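Local coordinates for protein OBCA, Oxalate Biosynthetic Component A (Burkholderia glumae, PDB 4NNB) that is a biosynthetic enzyme with an N-terminal domain and a TIM-barrel-type domain that holds a magnesium ion and an oxaloacetate ion, at residues I141-E144 against Q145-L149; A113-P116 against K117-A121; H285-S289 against K290-A294. One frame throughout, in Å; residues are numbered along the deposited sequence.

Along the chain the order is interaction 2, interaction 1, interaction 3. The first two, their centres about 9 Å apart, form one structural unit of the N-terminal domain: a small antiparallel sheet in which strand 148-149 runs between strands 114-115 and 141-142. A backbone hydrogen bond from F115 N to L148 O (2.7 Å) joins them, and D147 OD2 accepts from K117 N at the start of helix 117-121. Interaction 3 lies in the TIM-barrel-type part, across the chain's centre, its centre about 46 Å from that of interaction 1 and 50 Å from that of interaction 2. It shapes a separate loop and helix near the ligand pocket, the R292 side chain lying about 7 Å from the bound oxaloacetate ion.

Interaction 1 of 3, residues I141-E144 against Q145-L149; sequences IVSE and QGDLL
I141 and L149 pair through both of their backbone N and O atoms near the open end of a beta hairpin, which closes in a type I turn from S143 to G146 followed by a G1 bulge. The I141 N to L149 O and L149 N to I141 O distances are both 2.8 Å. At the turn, S143 N donates to D147 O (2.8 Å), while G146 N donates to S143 O, closing the turn. G146, at phi 85° and psi 16°, provides the left-handed step of the bulge. V142 and L148 share one face of the sheet and meet through V142 CG2 and L148 CD2.

The S143 hydroxyl sits inside the turn, placed between its own backbone N and carbonyl carbon (chi1 74°). There OG accepts two amides, Q145 N at 3.3 Å and D147 N at 3.2 Å, both bent bonds. D147 OD2 accepts a hydrogen bond from K117 N, and E144 OE1 forms a salt bridge with R484. A water completes the group: it accepts the proton of S143 OG at 2.6 Å and donates to Q145 OE1 at 2.9 Å and D147 OD1 at 2.6 Å.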
loop_
_atom_site.group_PDB
_atom_site.type_symbol
_atom_site.label_atom_id
_atom_site.label_comp_id
_atom_site.label_asym_id
_atom_site.label_seq_id
_atom_site.Cartn_x
_atom_site.Cartn_y
_atom_site.Cartn_z
ATOM N N ILE A 141 -17.993 0.954 8.133
ATOM C CA ILE A 141 -17.052 0.781 9.237
ATOM C C ILE A 141 -17.522 -0.267 10.237
ATOM O O ILE A 141 -18.704 -0.608 10.285
ATOM C CB ILE A 141 -16.736 2.125 9.947
ATOM C CG1 ILE A 141 -18.015 2.804 10.435
ATOM C CG2 ILE A 141 -15.995 3.070 8.987
ATOM C CD1 ILE A 141 -18.323 2.578 11.896
ATOM N N VAL A 142 -16.583 -0.786 11.020
ATOM C CA VAL A 142 -16.907 -1.761 12.055
ATOM C C VAL A 142 -17.216 -1.035 13.364
ATOM O O VAL A 142 -16.435 -0.190 13.803
ATOM C CB VAL A 142 -15.733 -2.729 12.286
ATOM C CG1 VAL A 142 -15.999 -3.620 13.486
ATOM C CG2 VAL A 142 -15.457 -3.559 11.031
ATOM N N SER A 143 -18.350 -1.343 13.989
ATOM C CA SER A 143 -18.681 -0.721 15.282
ATOM C C SER A 143 -18.034 -1.471 16.452
ATOM O O SER A 143 -17.452 -2.542 16.266
ATOM C CB SER A 143 -20.196 -0.680 15.486
ATOM O OG SER A 143 -20.687 -1.978 15.788
ATOM N N GLU A 144 -18.153 -0.936 17.667
ATOM C CA GLU A 144 -17.586 -1.628 18.835
ATOM C C GLU A 144 -18.246 -2.988 19.086
ATOM O O GLU A 144 -17.649 -3.875 19.692
ATOM C CB GLU A 144 -17.649 -0.764 20.101
ATOM C CG GLU A 144 -16.955 -1.400 21.320
ATOM C CD GLU A 144 -15.570 -1.985 20.995
ATOM O OE1 GLU A 144 -14.755 -1.295 20.332
ATOM O OE2 GLU A 144 -15.303 -3.142 21.405
ATOM N N GLN A 145 -19.473 -3.158 18.607
ATOM C CA GLN A 145 -20.162 -4.432 18.781
ATOM C C GLN A 145 -19.818 -5.389 17.647
ATOM O O GLN A 145 -20.255 -6.542 17.642
ATOM C CB GLN A 145 -21.683 -4.230 18.880
ATOM C CG GLN A 145 -22.137 -3.461 20.130
ATOM C CD GLN A 145 -21.793 -1.978 20.081
ATOM O OE1 GLN A 145 -21.800 -1.358 19.011
ATOM N NE2 GLN A 145 -21.482 -1.403 21.244
ATOM N N GLY A 146 -19.028 -4.914 16.685
ATOM C CA GLY A 146 -18.605 -5.758 15.584
ATOM C C GLY A 146 -19.607 -5.827 14.447
ATOM O O GLY A 146 -19.525 -6.728 13.611
ATOM N N ASP A 147 -20.558 -4.894 14.423
ATOM C CA ASP A 147 -21.485 -4.776 13.302
ATOM C C ASP A 147 -20.838 -3.916 12.217
ATOM O O ASP A 147 -20.006 -3.068 12.524
ATOM C CB ASP A 147 -22.786 -4.073 13.727
ATOM C CG ASP A 147 -23.494 -4.767 14.884
ATOM O OD1 ASP A 147 -24.055 -4.041 15.729
ATOM O OD2 ASP A 147 -23.492 -6.013 14.949
ATOM N N LEU A 148 -21.224 -4.118 10.959
ATOM C CA LEU A 148 -20.839 -3.183 9.903
ATOM C C LEU A 148 -21.889 -2.090 9.769
ATOM O O LEU A 148 -23.090 -2.376 9.738
ATOM C CB LEU A 148 -20.676 -3.880 8.561
ATOM C CG LEU A 148 -19.706 -5.047 8.470
ATOM C CD1 LEU A 148 -19.619 -5.534 7.026
ATOM C CD2 LEU A 148 -18.334 -4.659 9.007
ATOM N N LEU A 149 -21.431 -0.841 9.687
ATOM C CA LEU A 149 -22.328 0.309 9.617
ATOM C C LEU A 149 -21.949 1.218 8.455
ATOM O O LEU A 149 -20.767 1.457 8.216
ATOM C CB LEU A 149 -22.248 1.109 10.922
ATOM C CG LEU A 149 -22.512 0.351 12.228
ATOM C CD1 LEU A 149 -22.571 1.299 13.411
ATOM C CD2 LEU A 149 -23.803 -0.427 12.125
HETATM O O HOH W 1 -23.172 -1.654 16.452
#

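Interaction 2 of 3, residues A113-P116 against K117-A121; sequences AHFP and KPWLA
A strand passes into a helix here through an N-cap proline: P116 ends the run from strand 114-115 and W119 folds back over it from the first turn of helix 117-121. W119 N donates to P116 O at 3.0 Å, a bent bond (135° at the hydrogen). The same tryptophan lays its indole over the proline ring. P116 CD lies 3.7 Å from the centroid of the W119 six-membered ring, close to its normal, a CH-pi contact centred on the face, and P116 CG rests nearer NE1 and CE2. With CG beside the backbone N (chi1 -70°), the indole is carried back toward the strand.

H114, F115 and W119 form an aromatic cluster at the edge of the three-stranded antiparallel sheet of the N-terminal domain. Both pairs with the indole are T-shaped, but its role changes between them. Toward F115 the indole presents an edge, with W119 CE3 above the middle of the phenyl face, the centroids of the phenyl and the indole six-membered ring 5.4 Å apart and the planes at 78°. Toward H114 it offers a face to the edge of the imidazole.

L120 reaches F115 from a different direction: its CG is 3.8 Å from F115 CD2, and the two side chains are nearly perpendicular. Helix 172-180 backs this cluster, M178 meeting F115 and L174 meeting W119, while I131 and V132 of helix 125-137 pack on L120. K117, extended throughout, carries NZ to the carbonyl oxygen of R484.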
loop_
_atom_site.group_PDB
_atom_site.type_symbol
_atom_site.label_atom_id
_atom_site.label_comp_id
_atom_site.label_asym_id
_atom_site.label_seq_id
_atom_site.Cartn_x
_atom_site.Cartn_y
_atom_site.Cartn_z
ATOM N N ALA A 113 -29.041 0.569 6.478
ATOM C CA ALA A 113 -27.700 0.275 5.990
ATOM C C ALA A 113 -26.803 -0.203 7.119
ATOM O O ALA A 113 -25.904 0.510 7.567
ATOM C CB ALA A 113 -27.086 1.505 5.308
ATOM N N HIS A 114 -27.059 -1.415 7.591
ATOM C CA HIS A 114 -26.175 -2.032 8.566
ATOM C C HIS A 114 -26.013 -3.514 8.271
ATOM O O HIS A 114 -26.752 -4.087 7.464
ATOM C CB HIS A 114 -26.630 -1.758 10.008
ATOM C CG HIS A 114 -27.732 -2.649 10.496
ATOM N ND1 HIS A 114 -28.603 -3.310 9.658
ATOM C CD2 HIS A 114 -28.100 -2.984 11.759
ATOM C CE1 HIS A 114 -29.464 -4.012 10.380
ATOM N NE2 HIS A 114 -29.176 -3.830 11.657
ATOM N N PHE A 115 -25.029 -4.129 8.902
ATOM C CA PHE A 115 -24.796 -5.542 8.699
ATOM C C PHE A 115 -24.429 -6.095 10.058
ATOM O O PHE A 115 -23.251 -6.112 10.425
ATOM C CB PHE A 115 -23.661 -5.753 7.714
ATOM C CG PHE A 115 -23.962 -6.757 6.653
ATOM C CD1 PHE A 115 -24.473 -6.355 5.432
ATOM C CD2 PHE A 115 -23.717 -8.099 6.866
ATOM C CE1 PHE A 115 -24.753 -7.279 4.445
ATOM C CE2 PHE A 115 -23.987 -9.034 5.877
ATOM C CZ PHE A 115 -24.509 -8.620 4.665
ATOM N N PRO A 116 -25.449 -6.517 10.819
ATOM C CA PRO A 116 -25.274 -6.980 12.195
ATOM C C PRO A 116 -24.282 -8.121 12.266
ATOM O O PRO A 116 -24.219 -8.949 11.363
ATOM C CB PRO A 116 -26.670 -7.477 12.581
ATOM C CG PRO A 116 -27.606 -6.735 11.683
ATOM C CD PRO A 116 -26.859 -6.577 10.385
ATOM N N LYS A 117 -23.516 -8.156 13.347
ATOM C CA LYS A 117 -22.557 -9.233 13.571
ATOM C C LYS A 117 -23.120 -10.661 13.410
ATOM O O LYS A 117 -22.474 -11.499 12.774
ATOM C CB LYS A 117 -21.881 -9.064 14.934
ATOM C CG LYS A 117 -20.892 -10.175 15.281
ATOM C CD LYS A 117 -20.084 -9.780 16.511
ATOM C CE LYS A 117 -19.104 -10.862 16.920
ATOM N NZ LYS A 117 -17.920 -10.270 17.622
ATOM N N PRO A 118 -24.314 -10.946 13.975
ATOM C CA PRO A 118 -24.841 -12.308 13.779
ATOM C C PRO A 118 -25.076 -12.693 12.311
ATOM O O PRO A 118 -25.042 -13.890 12.003
ATOM C CB PRO A 118 -26.176 -12.295 14.541
ATOM C CG PRO A 118 -26.059 -11.170 15.523
ATOM C CD PRO A 118 -25.192 -10.135 14.841
ATOM N N TRP A 119 -25.305 -11.729 11.423
ATOM C CA TRP A 119 -25.456 -12.069 10.011
ATOM C C TRP A 119 -24.157 -12.616 9.447
ATOM O O TRP A 119 -24.147 -13.619 8.731
ATOM C CB TRP A 119 -25.867 -10.858 9.183
ATOM C CG TRP A 119 -27.250 -10.395 9.417
ATOM C CD1 TRP A 119 -28.093 -10.782 10.426
ATOM C CD2 TRP A 119 -27.970 -9.443 8.635
ATOM N NE1 TRP A 119 -29.287 -10.122 10.314
ATOM C CE2 TRP A 119 -29.237 -9.292 9.227
ATOM C CE3 TRP A 119 -27.658 -8.692 7.499
ATOM C CZ2 TRP A 119 -30.196 -8.425 8.714
ATOM C CZ3 TRP A 119 -28.612 -7.837 6.992
ATOM C CH2 TRP A 119 -29.869 -7.712 7.596
ATOM N N LEU A 120 -23.057 -11.946 9.775
ATOM C CA LEU A 120 -21.753 -12.323 9.253
ATOM C C LEU A 120 -21.266 -13.577 9.955
ATOM O O LEU A 120 -20.509 -14.365 9.391
ATOM C CB LEU A 120 -20.747 -11.183 9.469
ATOM C CG LEU A 120 -20.925 -9.923 8.614
ATOM C CD1 LEU A 120 -20.173 -8.736 9.221
ATOM C CD2 LEU A 120 -20.422 -10.186 7.220
ATOM N N ALA A 121 -21.703 -13.755 11.194
ATOM C CA ALA A 121 -21.252 -14.892 11.997
ATOM C C ALA A 121 -21.890 -16.186 11.508
ATOM O O ALA A 121 -21.431 -17.278 11.840
ATOM C CB ALA A 121 -21.552 -14.662 13.474
#

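Interaction 3 of 3, residues H285-S289 against K290-A294; sequences HGARS and KLRRA
K290 follows directly on S289, just before the turn that leads into the short, weakly bonded helix at about 291-294; the K290 side chain heads away. At L291 the capping bond forms: L291 N donates to S289 OG at 3.1 Å, fairly straight at 158°. The hydroxyl is swung to the far side from its own backbone N (chi1 175°), which brings it forward to the first turn, and L291 CB also touches it.

R292 makes two links back. Its N donates to S289 O at 3.1 Å, and its side chain then runs past the carbonyls of G286 and A287, CD lying 3.6 Å from G286 O. A bend at chi3 (71°) turns the guanidinium so that NH1 meets A287 O at 2.8 Å, with the oxygen near the guanidinium plane. This oxygen belongs to the type I turn from G286 to S289. R292 has further partners: NE donates to T278 O, NH1 also to D325 O, and NH2 to N326 OD1.

Next, R293 N bonds to K290 O, and its guanidinium lies flat over K290 CA; NH2 donates to a water that in turn donates to R288 O at 2.6 Å, while NH1 reaches Q334 OE1.

The R292 guanidinium is thus held by neutral oxygens of three loop regions. The R292 side chain lies about 7 Å from the bound oxaloacetate ion, beside the pocket residue Y324; its positive charge may therefore add to the electrostatic field around that anion, and its bonds probably help to fix the loops beside the pocket.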
loop_
_atom_site.group_PDB
_atom_site.type_symbol
_atom_site.label_atom_id
_atom_site.label_comp_id
_atom_site.label_asym_id
_atom_site.label_seq_id
_atom_site.Cartn_x
_atom_site.Cartn_y
_atom_site.Cartn_z
ATOM N N HIS A 285 11.115 3.987 -19.070
ATOM C CA HIS A 285 11.603 5.098 -19.891
ATOM C C HIS A 285 11.971 6.385 -19.138
ATOM O O HIS A 285 12.351 7.376 -19.763
ATOM C CB HIS A 285 10.645 5.403 -21.053
ATOM C CG HIS A 285 10.862 4.533 -22.251
ATOM N ND1 HIS A 285 12.046 3.868 -22.479
ATOM C CD2 HIS A 285 10.049 4.228 -23.291
ATOM C CE1 HIS A 285 11.956 3.189 -23.611
ATOM N NE2 HIS A 285 10.756 3.391 -24.121
ATOM N N GLY A 286 11.865 6.379 -17.811
ATOM C CA GLY A 286 12.322 7.515 -17.022
ATOM C C GLY A 286 13.429 7.168 -16.036
ATOM O O GLY A 286 13.750 7.961 -15.146
ATOM N N ALA A 287 14.037 5.994 -16.213
ATOM C CA ALA A 287 14.892 5.406 -15.177
ATOM C C ALA A 287 16.231 6.105 -14.959
ATOM O O ALA A 287 16.857 5.913 -13.921
ATOM C CB ALA A 287 15.100 3.920 -15.437
ATOM N N ARG A 288 16.681 6.902 -15.930
ATOM C CA ARG A 288 17.929 7.651 -15.760
ATOM C C ARG A 288 17.694 9.155 -15.629
ATOM O O ARG A 288 18.642 9.932 -15.468
ATOM C CB ARG A 288 18.903 7.385 -16.916
ATOM C CG ARG A 288 18.466 6.296 -17.886
ATOM C CD ARG A 288 19.497 6.094 -19.023
ATOM N NE ARG A 288 19.826 7.334 -19.732
ATOM C CZ ARG A 288 20.932 8.045 -19.521
ATOM N NH1 ARG A 288 21.820 7.635 -18.624
ATOM N NH2 ARG A 288 21.155 9.162 -20.203
ATOM N N SER A 289 16.430 9.556 -15.688
ATOM C CA SER A 289 16.061 10.969 -15.650
ATOM C C SER A 289 16.435 11.684 -14.348
ATOM O O SER A 289 16.334 11.117 -13.245
ATOM C CB SER A 289 14.565 11.112 -15.887
ATOM O OG SER A 289 14.171 12.457 -15.745
ATOM N N LYS A 290 16.849 12.941 -14.487
ATOM C CA LYS A 290 17.188 13.771 -13.338
ATOM C C LYS A 290 15.938 14.082 -12.508
ATOM O O LYS A 290 16.044 14.539 -11.375
ATOM C CB LYS A 290 17.883 15.060 -13.787
ATOM C CG LYS A 290 16.997 15.997 -14.596
ATOM C CD LYS A 290 17.779 17.214 -15.119
ATOM C CE LYS A 290 18.518 17.955 -13.999
ATOM N NZ LYS A 290 19.004 19.323 -14.396
ATOM N N LEU A 291 14.759 13.838 -13.078
ATOM C CA LEU A 291 13.516 13.941 -12.315
ATOM C C LEU A 291 13.600 13.096 -11.030
ATOM O O LEU A 291 13.032 13.466 -9.996
ATOM C CB LEU A 291 12.308 13.535 -13.179
ATOM C CG LEU A 291 10.923 13.628 -12.522
ATOM C CD1 LEU A 291 10.621 15.064 -12.064
ATOM C CD2 LEU A 291 9.830 13.111 -13.445
ATOM N N ARG A 292 14.363 12.001 -11.081
ATOM C CA ARG A 292 14.481 11.089 -9.945
ATOM C C ARG A 292 15.265 11.659 -8.767
ATOM O O ARG A 292 15.340 11.029 -7.717
ATOM C CB ARG A 292 15.062 9.742 -10.387
ATOM C CG ARG A 292 14.189 9.016 -11.411
ATOM C CD ARG A 292 14.743 7.638 -11.743
ATOM N NE ARG A 292 14.572 6.719 -10.616
ATOM C CZ ARG A 292 14.957 5.447 -10.620
ATOM N NH1 ARG A 292 15.553 4.929 -11.694
ATOM N NH2 ARG A 292 14.737 4.691 -9.552
ATOM N N ARG A 293 15.848 12.846 -8.940
ATOM C CA ARG A 293 16.431 13.587 -7.820
ATOM C C ARG A 293 15.975 15.054 -7.775
ATOM O O ARG A 293 16.368 15.789 -6.879
ATOM C CB ARG A 293 17.977 13.521 -7.851
ATOM C CG ARG A 293 18.592 13.944 -9.187
ATOM C CD ARG A 293 20.110 13.732 -9.225
ATOM N NE ARG A 293 20.628 13.945 -10.575
ATOM C CZ ARG A 293 20.657 13.020 -11.531
ATOM N NH1 ARG A 293 20.222 11.786 -11.292
ATOM N NH2 ARG A 293 21.129 13.332 -12.733
ATOM N N ALA A 294 15.155 15.484 -8.731
ATOM C CA ALA A 294 14.734 16.891 -8.786
ATOM C C ALA A 294 13.942 17.336 -7.543
ATOM O O ALA A 294 13.948 18.514 -7.179
ATOM C CB ALA A 294 13.940 17.159 -10.051
HETATM O O HOH W 2 20.800 10.590 -14.113
#